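Long-range contacts in protein CsuE (Acinetobacter baumannii, PDB 6FJY), which probably serves as the adhesive tip subunit of the Csu pilus assembled by the chaperone-usher pathway, here held by its chaperone CsuC: residues P15-M20 and G207-V212; G119-D124 and I175-D180; Q186-G191 and F285-V290; S219-L224 and D304-Q309; G229-M234 and K244-K249. All coordinates share one frame; numbering follows the deposited sequence.

Contact 1 of 5, residues P15-M20 and G207-V212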
# COMPACT_ATOMS: atom_id res chain seq x y z
N PRO B 15 0.48 2.38 -6.52
CA PRO B 15 1.18 3.30 -5.62
C PRO B 15 1.52 4.60 -6.35
O PRO B 15 1.73 4.61 -7.57
CB PRO B 15 2.44 2.53 -5.22
CG PRO B 15 2.67 1.56 -6.33
CD PRO B 15 1.32 1.23 -6.90
N SER B 16 1.60 5.69 -5.58
CA SER B 16 1.47 7.03 -6.16
C SER B 16 2.71 7.46 -6.94
O SER B 16 2.60 8.03 -8.03
CB SER B 16 1.15 8.04 -5.06
OG SER B 16 2.19 8.09 -4.10
N ILE B 17 3.89 7.22 -6.38
CA ILE B 17 5.13 7.63 -7.04
C ILE B 17 5.35 6.83 -8.32
O ILE B 17 5.60 7.39 -9.39
CB ILE B 17 6.31 7.51 -6.06
CG1 ILE B 17 6.08 8.49 -4.90
CG2 ILE B 17 7.64 7.76 -6.76
CD1 ILE B 17 7.11 8.42 -3.78
N TYR B 18 5.21 5.50 -8.24
CA TYR B 18 5.23 4.65 -9.43
C TYR B 18 4.23 5.13 -10.47
O TYR B 18 4.50 5.08 -11.68
CB TYR B 18 4.94 3.21 -9.03
CG TYR B 18 5.24 2.18 -10.10
CD1 TYR B 18 6.52 1.66 -10.26
CD2 TYR B 18 4.25 1.73 -10.97
CE1 TYR B 18 6.80 0.72 -11.24
CE2 TYR B 18 4.52 0.80 -11.95
CZ TYR B 18 5.80 0.29 -12.08
OH TYR B 18 6.07 -0.64 -13.04
N LEU B 19 3.06 5.60 -10.02
CA LEU B 19 2.07 6.17 -10.93
C LEU B 19 2.60 7.43 -11.61
O LEU B 19 2.38 7.64 -12.81
CB LEU B 19 0.78 6.49 -10.17
CG LEU B 19 -0.29 7.24 -10.98
CD1 LEU B 19 -0.73 6.43 -12.19
CD2 LEU B 19 -1.51 7.61 -10.12
N MET B 20 3.29 8.29 -10.85
CA MET B 20 3.85 9.50 -11.43
C MET B 20 4.95 9.17 -12.43
O MET B 20 4.95 9.67 -13.56
CB MET B 20 4.39 10.39 -10.30
CG MET B 20 5.06 11.68 -10.77
SD MET B 20 5.19 12.90 -9.44
CE MET B 20 5.97 11.93 -8.18
N GLY B 207 18.11 10.37 1.67
CA GLY B 207 16.91 10.94 1.09
C GLY B 207 15.76 9.96 1.04
O GLY B 207 15.95 8.77 0.73
N ILE B 208 14.55 10.46 1.32
CA ILE B 208 13.34 9.64 1.32
C ILE B 208 12.24 10.41 0.60
O ILE B 208 11.84 11.50 1.04
CB ILE B 208 12.89 9.25 2.73
CG1 ILE B 208 13.97 8.42 3.42
CG2 ILE B 208 11.56 8.47 2.69
CD1 ILE B 208 13.56 7.90 4.78
N ARG B 209 11.75 9.85 -0.50
CA ARG B 209 10.65 10.41 -1.27
C ARG B 209 9.41 9.59 -0.93
O ARG B 209 9.31 8.42 -1.31
CB ARG B 209 10.95 10.37 -2.77
CG ARG B 209 12.32 10.94 -3.12
CD ARG B 209 12.73 10.64 -4.57
NE ARG B 209 11.68 11.02 -5.52
CZ ARG B 209 11.13 10.19 -6.39
NH1 ARG B 209 11.53 8.92 -6.46
NH2 ARG B 209 10.19 10.62 -7.22
N CYS B 210 8.49 10.20 -0.19
CA CYS B 210 7.27 9.53 0.24
C CYS B 210 6.04 10.26 -0.29
O CYS B 210 6.06 11.46 -0.56
CB CYS B 210 7.18 9.43 1.78
SG CYS B 210 8.10 8.14 2.58
N SER B 211 4.96 9.50 -0.43
CA SER B 211 3.67 10.08 -0.75
C SER B 211 3.20 10.98 0.39
O SER B 211 3.71 10.92 1.52
CB SER B 211 2.65 8.97 -1.03
OG SER B 211 2.62 8.04 0.04
N VAL B 212 2.19 11.80 0.10
CA VAL B 212 2.00 13.04 0.85
C VAL B 212 1.74 12.79 2.34
O VAL B 212 2.42 13.36 3.20
CB VAL B 212 0.88 13.89 0.21
CG1 VAL B 212 -0.46 13.19 0.25
CG2 VAL B 212 0.83 15.24 0.88

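Contact 2 of 5, residues G119-D124 and I175-D180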
# COMPACT_ATOMS: atom_id res chain seq x y z
N GLY B 119 -5.64 7.79 -1.94
CA GLY B 119 -7.07 7.91 -1.75
C GLY B 119 -7.79 7.13 -2.84
O GLY B 119 -7.17 6.43 -3.63
N VAL B 120 -9.11 7.28 -2.84
CA VAL B 120 -9.94 6.61 -3.83
C VAL B 120 -10.35 7.63 -4.87
O VAL B 120 -10.90 8.69 -4.53
CB VAL B 120 -11.17 5.95 -3.18
CG1 VAL B 120 -11.98 5.21 -4.24
CG2 VAL B 120 -10.73 5.00 -2.10
N TYR B 121 -10.06 7.32 -6.12
CA TYR B 121 -10.32 8.18 -7.26
C TYR B 121 -11.43 7.50 -8.05
O TYR B 121 -11.19 6.53 -8.78
CB TYR B 121 -9.04 8.40 -8.07
CG TYR B 121 -8.08 9.28 -7.31
CD1 TYR B 121 -7.38 8.79 -6.22
CD2 TYR B 121 -7.94 10.62 -7.62
CE1 TYR B 121 -6.54 9.59 -5.49
CE2 TYR B 121 -7.09 11.43 -6.90
CZ TYR B 121 -6.39 10.92 -5.83
OH TYR B 121 -5.54 11.71 -5.08
N GLN B 122 -12.65 8.00 -7.88
CA GLN B 122 -13.82 7.37 -8.46
C GLN B 122 -14.16 8.02 -9.79
O GLN B 122 -14.10 9.25 -9.93
CB GLN B 122 -15.01 7.48 -7.50
CG GLN B 122 -16.32 6.95 -8.08
CD GLN B 122 -16.43 5.45 -7.98
OE1 GLN B 122 -16.99 4.79 -8.85
NE2 GLN B 122 -15.91 4.89 -6.90
N ALA B 123 -14.55 7.19 -10.75
CA ALA B 123 -14.94 7.68 -12.07
C ALA B 123 -16.09 8.67 -11.93
O ALA B 123 -17.03 8.45 -11.17
CB ALA B 123 -15.35 6.52 -12.97
N ASP B 124 -15.98 9.78 -12.67
CA ASP B 124 -16.94 10.87 -12.49
C ASP B 124 -18.34 10.46 -12.93
O ASP B 124 -19.33 11.03 -12.44
CB ASP B 124 -16.45 12.10 -13.25
CG ASP B 124 -15.25 12.73 -12.57
OD1 ASP B 124 -14.87 12.26 -11.47
OD2 ASP B 124 -14.68 13.70 -13.13
N ILE B 175 -10.14 3.88 -8.89
CA ILE B 175 -8.70 3.74 -8.84
C ILE B 175 -8.26 4.11 -7.44
O ILE B 175 -8.40 5.26 -7.02
CB ILE B 175 -7.98 4.64 -9.85
CG1 ILE B 175 -8.53 4.47 -11.25
CG2 ILE B 175 -6.46 4.40 -9.80
CD1 ILE B 175 -7.89 5.41 -12.23
N THR B 176 -7.66 3.16 -6.74
CA THR B 176 -7.10 3.45 -5.43
C THR B 176 -5.62 3.76 -5.59
O THR B 176 -4.85 2.94 -6.09
CB THR B 176 -7.33 2.30 -4.45
OG1 THR B 176 -8.74 2.02 -4.37
CG2 THR B 176 -6.84 2.73 -3.05
N VAL B 177 -5.24 4.96 -5.19
CA VAL B 177 -3.85 5.36 -5.16
C VAL B 177 -3.29 5.04 -3.78
O VAL B 177 -3.82 5.50 -2.77
CB VAL B 177 -3.70 6.85 -5.49
CG1 VAL B 177 -2.22 7.20 -5.55
CG2 VAL B 177 -4.38 7.15 -6.81
N LEU B 178 -2.16 4.24 -3.74
CA LEU B 178 -1.66 3.78 -2.45
C LEU B 178 -0.46 4.60 -2.00
O LEU B 178 0.28 5.12 -2.83
CB LEU B 178 -1.23 2.31 -2.53
CG LEU B 178 -2.39 1.40 -2.89
CD1 LEU B 178 -1.88 -0.00 -3.04
CD2 LEU B 178 -3.46 1.50 -1.80
N PRO B 179 -0.26 4.72 -0.68
CA PRO B 179 0.97 5.32 -0.18
C PRO B 179 2.19 4.56 -0.70
O PRO B 179 2.12 3.40 -1.09
CB PRO B 179 0.84 5.19 1.34
CG PRO B 179 -0.62 5.12 1.58
CD PRO B 179 -1.18 4.37 0.41
N ASP B 180 3.33 5.25 -0.67
CA ASP B 180 4.50 4.81 -1.42
C ASP B 180 5.70 5.62 -0.95
O ASP B 180 5.60 6.84 -0.79
CB ASP B 180 4.26 5.00 -2.93
CG ASP B 180 5.30 4.31 -3.79
OD1 ASP B 180 6.25 3.71 -3.24
OD2 ASP B 180 5.16 4.36 -5.03

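Contact 3 of 5, residues Q186-G191 and F285-V290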
# COMPACT_ATOMS: atom_id res chain seq x y z
N GLN B 186 23.35 6.51 0.32
CA GLN B 186 24.64 6.20 -0.27
C GLN B 186 25.68 5.89 0.82
O GLN B 186 25.47 6.15 2.01
CB GLN B 186 25.12 7.35 -1.15
CG GLN B 186 24.12 7.79 -2.21
CD GLN B 186 24.07 6.85 -3.41
OE1 GLN B 186 23.51 5.75 -3.33
NE2 GLN B 186 24.65 7.28 -4.53
N ASP B 187 26.80 5.32 0.39
CA ASP B 187 27.91 5.05 1.29
C ASP B 187 28.49 6.34 1.86
O ASP B 187 28.49 7.39 1.21
CB ASP B 187 29.03 4.30 0.57
CG ASP B 187 28.61 2.95 0.07
OD1 ASP B 187 27.68 2.35 0.66
OD2 ASP B 187 29.22 2.49 -0.93
N VAL B 188 29.02 6.24 3.08
CA VAL B 188 29.87 7.27 3.67
C VAL B 188 31.32 6.84 3.49
O VAL B 188 31.76 5.86 4.10
CB VAL B 188 29.54 7.49 5.16
CG1 VAL B 188 30.53 8.46 5.75
CG2 VAL B 188 28.13 8.00 5.33
N ASN B 189 32.07 7.56 2.66
CA ASN B 189 33.45 7.21 2.32
C ASN B 189 34.42 8.11 3.09
O ASN B 189 34.57 9.29 2.76
CB ASN B 189 33.69 7.33 0.82
CG ASN B 189 33.39 6.05 0.08
OD1 ASN B 189 33.88 4.98 0.43
ND2 ASN B 189 32.58 6.16 -0.97
N PHE B 190 35.10 7.54 4.08
CA PHE B 190 36.18 8.25 4.74
C PHE B 190 37.39 8.38 3.82
O PHE B 190 37.49 7.74 2.77
CB PHE B 190 36.59 7.54 6.03
CG PHE B 190 35.63 7.73 7.14
CD1 PHE B 190 35.62 8.91 7.86
CD2 PHE B 190 34.71 6.74 7.45
CE1 PHE B 190 34.71 9.09 8.89
CE2 PHE B 190 33.81 6.92 8.48
CZ PHE B 190 33.81 8.10 9.19
N GLY B 191 38.33 9.22 4.25
CA GLY B 191 39.48 9.57 3.44
C GLY B 191 40.51 8.48 3.23
O GLY B 191 40.16 7.30 3.07
N PHE B 285 23.56 14.07 8.18
CA PHE B 285 24.20 13.43 9.32
C PHE B 285 25.71 13.46 9.13
O PHE B 285 26.22 13.44 8.00
CB PHE B 285 23.72 11.99 9.53
CG PHE B 285 24.04 11.05 8.40
CD1 PHE B 285 23.22 10.96 7.28
CD2 PHE B 285 25.14 10.20 8.48
CE1 PHE B 285 23.52 10.08 6.25
CE2 PHE B 285 25.44 9.31 7.46
CZ PHE B 285 24.63 9.25 6.34
N THR B 286 26.42 13.53 10.24
CA THR B 286 27.87 13.53 10.25
C THR B 286 28.36 12.22 10.87
O THR B 286 27.87 11.81 11.93
CB THR B 286 28.42 14.73 11.02
OG1 THR B 286 27.93 15.94 10.41
CG2 THR B 286 29.94 14.73 11.00
N THR B 287 29.30 11.57 10.19
CA THR B 287 29.94 10.37 10.69
C THR B 287 31.32 10.75 11.22
O THR B 287 32.12 11.36 10.49
CB THR B 287 30.07 9.32 9.58
OG1 THR B 287 28.80 9.15 8.93
CG2 THR B 287 30.53 7.98 10.17
N LYS B 288 31.60 10.42 12.48
CA LYS B 288 32.87 10.78 13.10
C LYS B 288 33.59 9.53 13.61
O LYS B 288 32.97 8.60 14.12
CB LYS B 288 32.67 11.75 14.27
CG LYS B 288 31.73 12.92 14.00
CD LYS B 288 31.50 13.73 15.27
CE LYS B 288 30.68 14.98 15.02
NZ LYS B 288 30.38 15.70 16.30
N ILE B 289 34.91 9.54 13.47
CA ILE B 289 35.79 8.53 14.05
C ILE B 289 35.93 8.77 15.54
O ILE B 289 36.15 9.91 15.98
CB ILE B 289 37.17 8.57 13.37
CG1 ILE B 289 37.07 8.29 11.87
CG2 ILE B 289 38.15 7.62 14.07
CD1 ILE B 289 36.64 6.88 11.54
N VAL B 290 35.85 7.71 16.34
CA VAL B 290 36.26 7.74 17.74
C VAL B 290 37.41 6.76 17.94
O VAL B 290 37.35 5.62 17.45
CB VAL B 290 35.10 7.42 18.70
CG1 VAL B 290 35.51 7.80 20.13
CG2 VAL B 290 33.79 8.09 18.27

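Contact 4 of 5, residues S219-L224 and D304-Q309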
# COMPACT_ATOMS: atom_id res chain seq x y z
N SER B 219 15.18 4.92 11.99
CA SER B 219 16.14 4.52 13.01
C SER B 219 17.36 3.90 12.34
O SER B 219 17.28 3.36 11.23
CB SER B 219 15.51 3.53 14.01
OG SER B 219 14.29 4.07 14.51
N LEU B 220 18.51 3.97 13.02
CA LEU B 220 19.72 3.29 12.58
C LEU B 220 20.22 2.40 13.71
O LEU B 220 20.25 2.82 14.87
CB LEU B 220 20.84 4.28 12.19
CG LEU B 220 20.55 5.45 11.24
CD1 LEU B 220 21.79 6.30 11.10
CD2 LEU B 220 20.08 4.99 9.88
N ASN B 221 20.60 1.18 13.37
CA ASN B 221 21.10 0.25 14.37
C ASN B 221 22.58 0.49 14.61
O ASN B 221 23.11 1.54 14.26
CB ASN B 221 20.84 -1.20 13.93
CG ASN B 221 21.75 -1.64 12.81
OD1 ASN B 221 22.44 -0.83 12.17
ND2 ASN B 221 21.77 -2.95 12.55
N ASN B 222 23.27 -0.49 15.20
CA ASN B 222 24.64 -0.30 15.63
C ASN B 222 25.64 -1.07 14.77
O ASN B 222 26.74 -1.40 15.24
CB ASN B 222 24.77 -0.68 17.10
CG ASN B 222 23.97 0.24 18.01
OD1 ASN B 222 23.80 1.42 17.72
ND2 ASN B 222 23.48 -0.31 19.10
N GLY B 223 25.29 -1.37 13.51
CA GLY B 223 26.17 -2.04 12.58
C GLY B 223 26.39 -3.51 12.93
O GLY B 223 25.79 -4.07 13.84
N LEU B 224 27.29 -4.13 12.16
CA LEU B 224 27.56 -5.56 12.30
C LEU B 224 28.48 -5.89 13.46
O LEU B 224 28.53 -7.05 13.87
CB LEU B 224 28.18 -6.12 11.02
CG LEU B 224 27.38 -6.37 9.74
CD1 LEU B 224 25.94 -5.91 9.84
CD2 LEU B 224 28.08 -5.71 8.57
N ASP B 304 31.79 -0.99 7.77
CA ASP B 304 30.60 -1.43 8.50
C ASP B 304 29.38 -1.25 7.62
O ASP B 304 29.39 -0.51 6.63
CB ASP B 304 30.42 -0.65 9.82
CG ASP B 304 29.44 -1.33 10.78
OD1 ASP B 304 29.08 -2.51 10.55
OD2 ASP B 304 29.02 -0.68 11.76
N THR B 305 28.30 -1.95 7.98
CA THR B 305 27.01 -1.80 7.32
C THR B 305 25.94 -1.54 8.38
O THR B 305 25.73 -2.37 9.27
CB THR B 305 26.64 -3.03 6.50
OG1 THR B 305 27.54 -3.15 5.39
CG2 THR B 305 25.21 -2.91 5.97
N VAL B 306 25.26 -0.41 8.24
CA VAL B 306 24.28 0.03 9.22
C VAL B 306 22.90 -0.18 8.64
O VAL B 306 22.65 0.12 7.47
CB VAL B 306 24.51 1.51 9.59
CG1 VAL B 306 23.32 2.04 10.41
CG2 VAL B 306 25.78 1.64 10.39
N THR B 307 21.99 -0.69 9.48
CA THR B 307 20.61 -0.90 9.07
C THR B 307 19.80 0.37 9.27
O THR B 307 19.81 0.97 10.36
CB THR B 307 20.00 -2.07 9.84
OG1 THR B 307 20.72 -3.27 9.51
CG2 THR B 307 18.53 -2.25 9.47
N VAL B 308 19.14 0.81 8.20
CA VAL B 308 18.22 1.93 8.23
C VAL B 308 16.83 1.34 8.28
O VAL B 308 16.39 0.66 7.34
CB VAL B 308 18.39 2.84 7.01
CG1 VAL B 308 17.47 4.04 7.15
CG2 VAL B 308 19.85 3.29 6.85
N GLN B 309 16.15 1.55 9.39
CA GLN B 309 14.79 1.06 9.57
C GLN B 309 13.83 2.21 9.35
O GLN B 309 13.93 3.26 10.00
CB GLN B 309 14.61 0.45 10.96
CG GLN B 309 13.17 0.05 11.27
CD GLN B 309 13.02 -0.63 12.61
OE1 GLN B 309 13.19 -1.84 12.73
NE2 GLN B 309 12.71 0.16 13.64
O HOH W 1 12.36 3.84 12.95
O HOH W 2 23.61 -3.80 10.65

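Contact 5 of 5, residues G229-M234 and K244-K249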
# COMPACT_ATOMS: atom_id res chain seq x y z
N GLY B 229 28.09 -3.34 23.08
CA GLY B 229 26.65 -3.38 23.06
C GLY B 229 26.05 -2.33 22.15
O GLY B 229 25.18 -2.64 21.33
N ASN B 230 26.52 -1.08 22.27
CA ASN B 230 25.92 -0.00 21.49
C ASN B 230 26.96 0.98 20.96
O ASN B 230 26.61 2.13 20.65
CB ASN B 230 24.86 0.74 22.32
CG ASN B 230 25.33 1.04 23.72
OD1 ASN B 230 26.53 1.19 23.97
ND2 ASN B 230 24.39 1.13 24.65
N GLN B 231 28.22 0.57 20.83
CA GLN B 231 29.26 1.40 20.23
C GLN B 231 29.56 0.85 18.84
O GLN B 231 30.10 -0.25 18.71
CB GLN B 231 30.51 1.41 21.10
CG GLN B 231 31.69 2.15 20.48
CD GLN B 231 31.32 3.55 20.01
OE1 GLN B 231 31.06 4.44 20.81
NE2 GLN B 231 31.29 3.73 18.69
N ARG B 232 29.19 1.62 17.81
CA ARG B 232 29.42 1.20 16.44
C ARG B 232 30.91 1.03 16.17
O ARG B 232 31.75 1.72 16.76
CB ARG B 232 28.84 2.22 15.46
CG ARG B 232 27.33 2.37 15.50
CD ARG B 232 26.87 3.64 14.79
NE ARG B 232 25.42 3.63 14.60
CZ ARG B 232 24.59 4.60 14.97
NH1 ARG B 232 25.04 5.71 15.54
NH2 ARG B 232 23.29 4.46 14.74
N ALA B 233 31.24 0.11 15.27
CA ALA B 233 32.64 -0.12 14.96
C ALA B 233 32.76 -0.77 13.58
O ALA B 233 31.95 -1.62 13.21
CB ALA B 233 33.30 -1.00 16.02
N MET B 234 33.80 -0.36 12.85
CA MET B 234 34.09 -0.88 11.52
C MET B 234 35.12 -1.99 11.59
O MET B 234 36.09 -1.90 12.35
CB MET B 234 34.59 0.25 10.61
CG MET B 234 33.71 1.47 10.64
SD MET B 234 34.58 3.02 10.39
CE MET B 234 34.61 3.00 8.64
N LYS B 244 36.17 2.37 16.03
CA LYS B 244 34.92 2.90 16.55
C LYS B 244 34.52 4.20 15.84
O LYS B 244 35.36 5.07 15.58
CB LYS B 244 35.03 3.15 18.06
CG LYS B 244 35.36 1.88 18.85
CD LYS B 244 35.47 2.14 20.35
CE LYS B 244 35.78 0.87 21.11
NZ LYS B 244 35.91 1.12 22.57
N TYR B 245 33.23 4.31 15.53
CA TYR B 245 32.66 5.51 14.92
C TYR B 245 31.26 5.72 15.47
O TYR B 245 30.72 4.90 16.21
CB TYR B 245 32.63 5.42 13.39
CG TYR B 245 31.57 4.46 12.85
CD1 TYR B 245 31.79 3.09 12.87
CD2 TYR B 245 30.37 4.93 12.33
CE1 TYR B 245 30.83 2.20 12.38
CE2 TYR B 245 29.41 4.04 11.84
CZ TYR B 245 29.65 2.69 11.87
OH TYR B 245 28.71 1.81 11.39
N ASP B 246 30.67 6.85 15.09
CA ASP B 246 29.29 7.13 15.43
C ASP B 246 28.72 8.07 14.39
O ASP B 246 29.44 8.64 13.57
CB ASP B 246 29.15 7.71 16.84
CG ASP B 246 28.06 7.02 17.64
OD1 ASP B 246 27.04 6.63 17.02
OD2 ASP B 246 28.23 6.84 18.87
N ILE B 247 27.40 8.22 14.44
CA ILE B 247 26.63 8.96 13.44
C ILE B 247 25.76 9.94 14.21
O ILE B 247 25.14 9.57 15.21
CB ILE B 247 25.78 8.00 12.58
CG1 ILE B 247 26.68 7.10 11.73
CG2 ILE B 247 24.79 8.77 11.69
CD1 ILE B 247 25.93 6.04 10.99
N PHE B 248 25.73 11.18 13.76
CA PHE B 248 25.07 12.26 14.48
C PHE B 248 24.18 13.04 13.54
O PHE B 248 24.57 13.32 12.40
CB PHE B 248 26.08 13.22 15.13
CG PHE B 248 27.07 12.55 16.04
CD1 PHE B 248 28.17 11.89 15.53
CD2 PHE B 248 26.90 12.59 17.41
CE1 PHE B 248 29.08 11.27 16.37
CE2 PHE B 248 27.81 11.98 18.26
CZ PHE B 248 28.90 11.32 17.74
N LYS B 249 22.98 13.39 14.02
CA LYS B 249 22.05 14.18 13.22
C LYS B 249 22.66 15.53 12.88
O LYS B 249 23.25 16.20 13.73
CB LYS B 249 20.75 14.40 13.99
CG LYS B 249 20.22 13.20 14.74
CD LYS B 249 18.86 13.55 15.38
CE LYS B 249 18.38 12.47 16.35
NZ LYS B 249 17.07 12.81 16.98

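Contact 1 of 5, residues P15-M20 and G207-V212
Ile17 reaches from the first turn of helix 16-22 onto the end of strand 202-210, and both of its branches are used there. With CG1 beside the backbone N (chi1 -64°) and the chain extended beyond it, Ile17 CD1 reaches the strand and stops 3.3 Å from Arg209 O. Ile17 CD1 also lies 4.1 Å from Ser211 N in the next peptide. This is the tight side of the contact, and Ser16 continues it one residue back: its OG sits 3.2 Å from Ser211 CB. The two serine hydroxyls do not pair, since Ser16 OG and Ser211 OG are 4.2 Å apart. Ser211 OG is taken up instead by Thr214 OG1 and by the backbone N of Asp180.

The other side is looser and partly open to solvent. Here the CG2 branch of Ile17 approaches the Arg209 guanidinium obliquely, 3.9 Å from Arg209 NH2. A bend in the arginine chain at chi3 (51°) turns the guanidinium in toward the helix, where Arg209 NH2 forms a salt bridge with Glu21. One residue on, Cys210 turns away from the helix and is tied by a disulfide to Cys181.

The helix and the strand share no hydrogen bond across these segments. Ser16 OG is buried with no polar partner in the model. Where the N-terminal part of the chain meets its pilin-like part, the fit between these two segments is van der Waals, with the charge pairing of Arg209 at its more exposed side.

Contact 2 of 5, residues G119-D124 and I175-D180
Tyr121 carries its ring beside its own backbone N (chi1 -71°), which swings the ring along the sheet toward Val177. Val177, with CG1 anti to the backbone N (chi1 -176°), leaves its CG2 branch to meet that ring. Tyr121 CD1 and Val177 CG2 come within 3.5 Å, the methyl approaching obliquely. Ile175 lies on the same face of the sheet, its CB 4.3 Å from Tyr121 CB, while its carbonyl O sits in plane at the edge of the tyrosine ring.

The backbones pair as regular antiparallel strands. Gly119 and Val177 form one hydrogen-bonded pair, with Gly119 N to Val177 O at 3.0 Å and Val177 N to Gly119 O at 2.9 Å. Tyr121 and Ile175 form the next, at 2.8 Å from Tyr121 N to Ile175 O and 2.9 Å from Ile175 N to Tyr121 O. Between them Val120 and Thr176 make a non-hydrogen-bonded pair whose side chains lie on the other face.

Tyr121 OH is held by Ser117 O, just ahead of the strand. On its far edge strand 175-178 pairs in parallel with strand 9-15, Thr176 bonding to the backbones of Ile12 and Val14, so it is an inner strand here. Ser16 of helix 16-22 packs on Val177, and Ile229 of the CsuC chain packs on Val120.

Contact 3 of 5, residues Q186-G191 and F285-V290
Val188 and Phe190 face Phe285, Thr287 and Ile289 across the interior of an incomplete immunoglobulin-like β-sandwich, the pilin fold of chaperone-usher systems. Val188 and Asn189 pair antiparallel with a strand of the CsuC chain, as in donor-strand complementation, and Phe112 of CsuC also packs on Val188.

The aliphatic-aromatic contacts come first. Ile289 CD1 stands over one face of the Phe190 ring, 4.0 Å from its centroid and offset toward the rim: a CH-pi contact. The two side chains run past each other in opposite directions. At the other end Val188 CG2 meets Phe285 CE2 at 3.7 Å, approaching the ring obliquely. That ring comes within range because Phe285 CG lies between the backbone N and the carbonyl carbon (chi1 64°), leaning toward the valine.

Thr287 sits between these two pairs and uses both branches in van der Waals contact. Its OG1 lies against the valine methyls, 3.7 Å from Val188 CG1, and is buried with no polar partner in the model. The methyl branch comes obliquely to the Phe190 ring, Thr287 CG2 lying 3.4 Å from Phe190 CZ.

Contact 4 of 5, residues S219-L224 and D304-Q309
An antiparallel strand pair that ends in an Asx turn joins Ser219 and Leu220 to strand 303-311 of the pilin fold. Ser219 and Gln309 are a hydrogen-bonded pair, with Ser219 N to Gln309 O at 2.9 Å and Gln309 N to Ser219 O at 2.8 Å. Leu220 and Val308 follow as a non-hydrogen-bonded pair with their side chains alongside each other, Leu220 CD2 lying 3.5 Å from Val308 CG2.

Beyond them the Asn221 side chain joins the backbone in the pairing. Its CG sits between the backbone N and the carbonyl carbon (chi1 73°), which turns the amide toward Thr307. Asn221 OD1 accepts from Thr307 N at 2.7 Å and from Gly223 N at 3.2 Å, and these donors come from opposite faces of the amide plane, neither on a lone pair. Asn221 N meanwhile donates to Thr307 O. Asn221 ND2 gives a hydrogen to a water that in turn donates to Thr305 O.

Gly223, with positive phi, lets the chain swing close to Asp304, its CA 3.3 Å from Asp304 OD2. Asp304 OD1 then accepts from Leu224 N on its syn lone pair, at 2.9 Å and nearly straight (166°), while Asp304 OD2 is held by Tyr245 OH.

On its other edge strand 304-309 pairs in parallel with a strand of the CsuC chain. That parallel insertion beside the last pilin strand is the hallmark of donor-strand complementation of the incomplete immunoglobulin-like fold by a periplasmic chaperone.

Contact 5 of 5, residues G229-M234 and K244-K249
Asp246 OD1 is gripped by Arg232 NH1 in a salt bridge of 2.7 Å, met nearly along the C-O axis, and by the backbone N of Ile247 on its anti lone pair. Arg255 adds a second salt bridge to the same oxygen, so two guanidinium groups gather round one buried carboxylate and would probably stabilise its charge. The guanidinium of Arg232 stands steeply to the carboxylate, their planes 80° apart, with Ile247 CB over one face. Its NH2 is held by the carbonyls of Asn221 and Trp256, which fixes the rotation of the group.

Arg232 O is the second crossing point. Gln231 NE2 meets it in the carbonyl plane on a lone pair at 2.8 Å, while Tyr245 N, at 3.2 Å, comes from above that plane. Gln231 NE2 also makes a weak bond to Tyr245 O, so this amide bridges the two backbones.

Tyr245 CG sits between the backbone N and the carbonyl carbon (chi1 73°), which turns the ring under the arginine. Arg232 CB lies over one ring face, 3.8 Å from the Tyr245 centroid, in a CH-pi contact. Met234 crosses the tyrosine side chain at about a right angle, with CG 3.4 Å from Tyr245 CD1; its SD lies oblique to the ring, 4.5 Å from the Tyr245 centroid, a Met-aromatic contact.

Only Ala233 and Lys244 form a β-bridge between these segments, a non-hydrogen-bonded pair with CA atoms 4.1 Å apart. The arrangement is that of an antiparallel β-hairpin in which residues 231 to 234 lie at a steep angle to residues 244 to 247, 104° between end-to-end directions.

Contacts 1 and 2 lie near the middle of the elongated chain, contacts 3, 4 and 5 toward its far pilin end. Contacts 2 and 3 use distant parts of the same strand, 167-189: the first is regular, partly buried sheet pairing, the second buried apolar packing. Contact 1 is likewise buried and touches contact 2 through Ser211 N and Asp180 O. Contacts 3 and 5 meet where neighbouring strands 279-290 and 242-249 pair. Contact 4, partly buried, adds side-chain-to-backbone bonds and water to its strand pairing, whereas contact 5, buried, encloses a salt bridge; their centres are about 9 Å apart, with 229-234 and 244-249 falling between 219-224 and 304-309 in sequence.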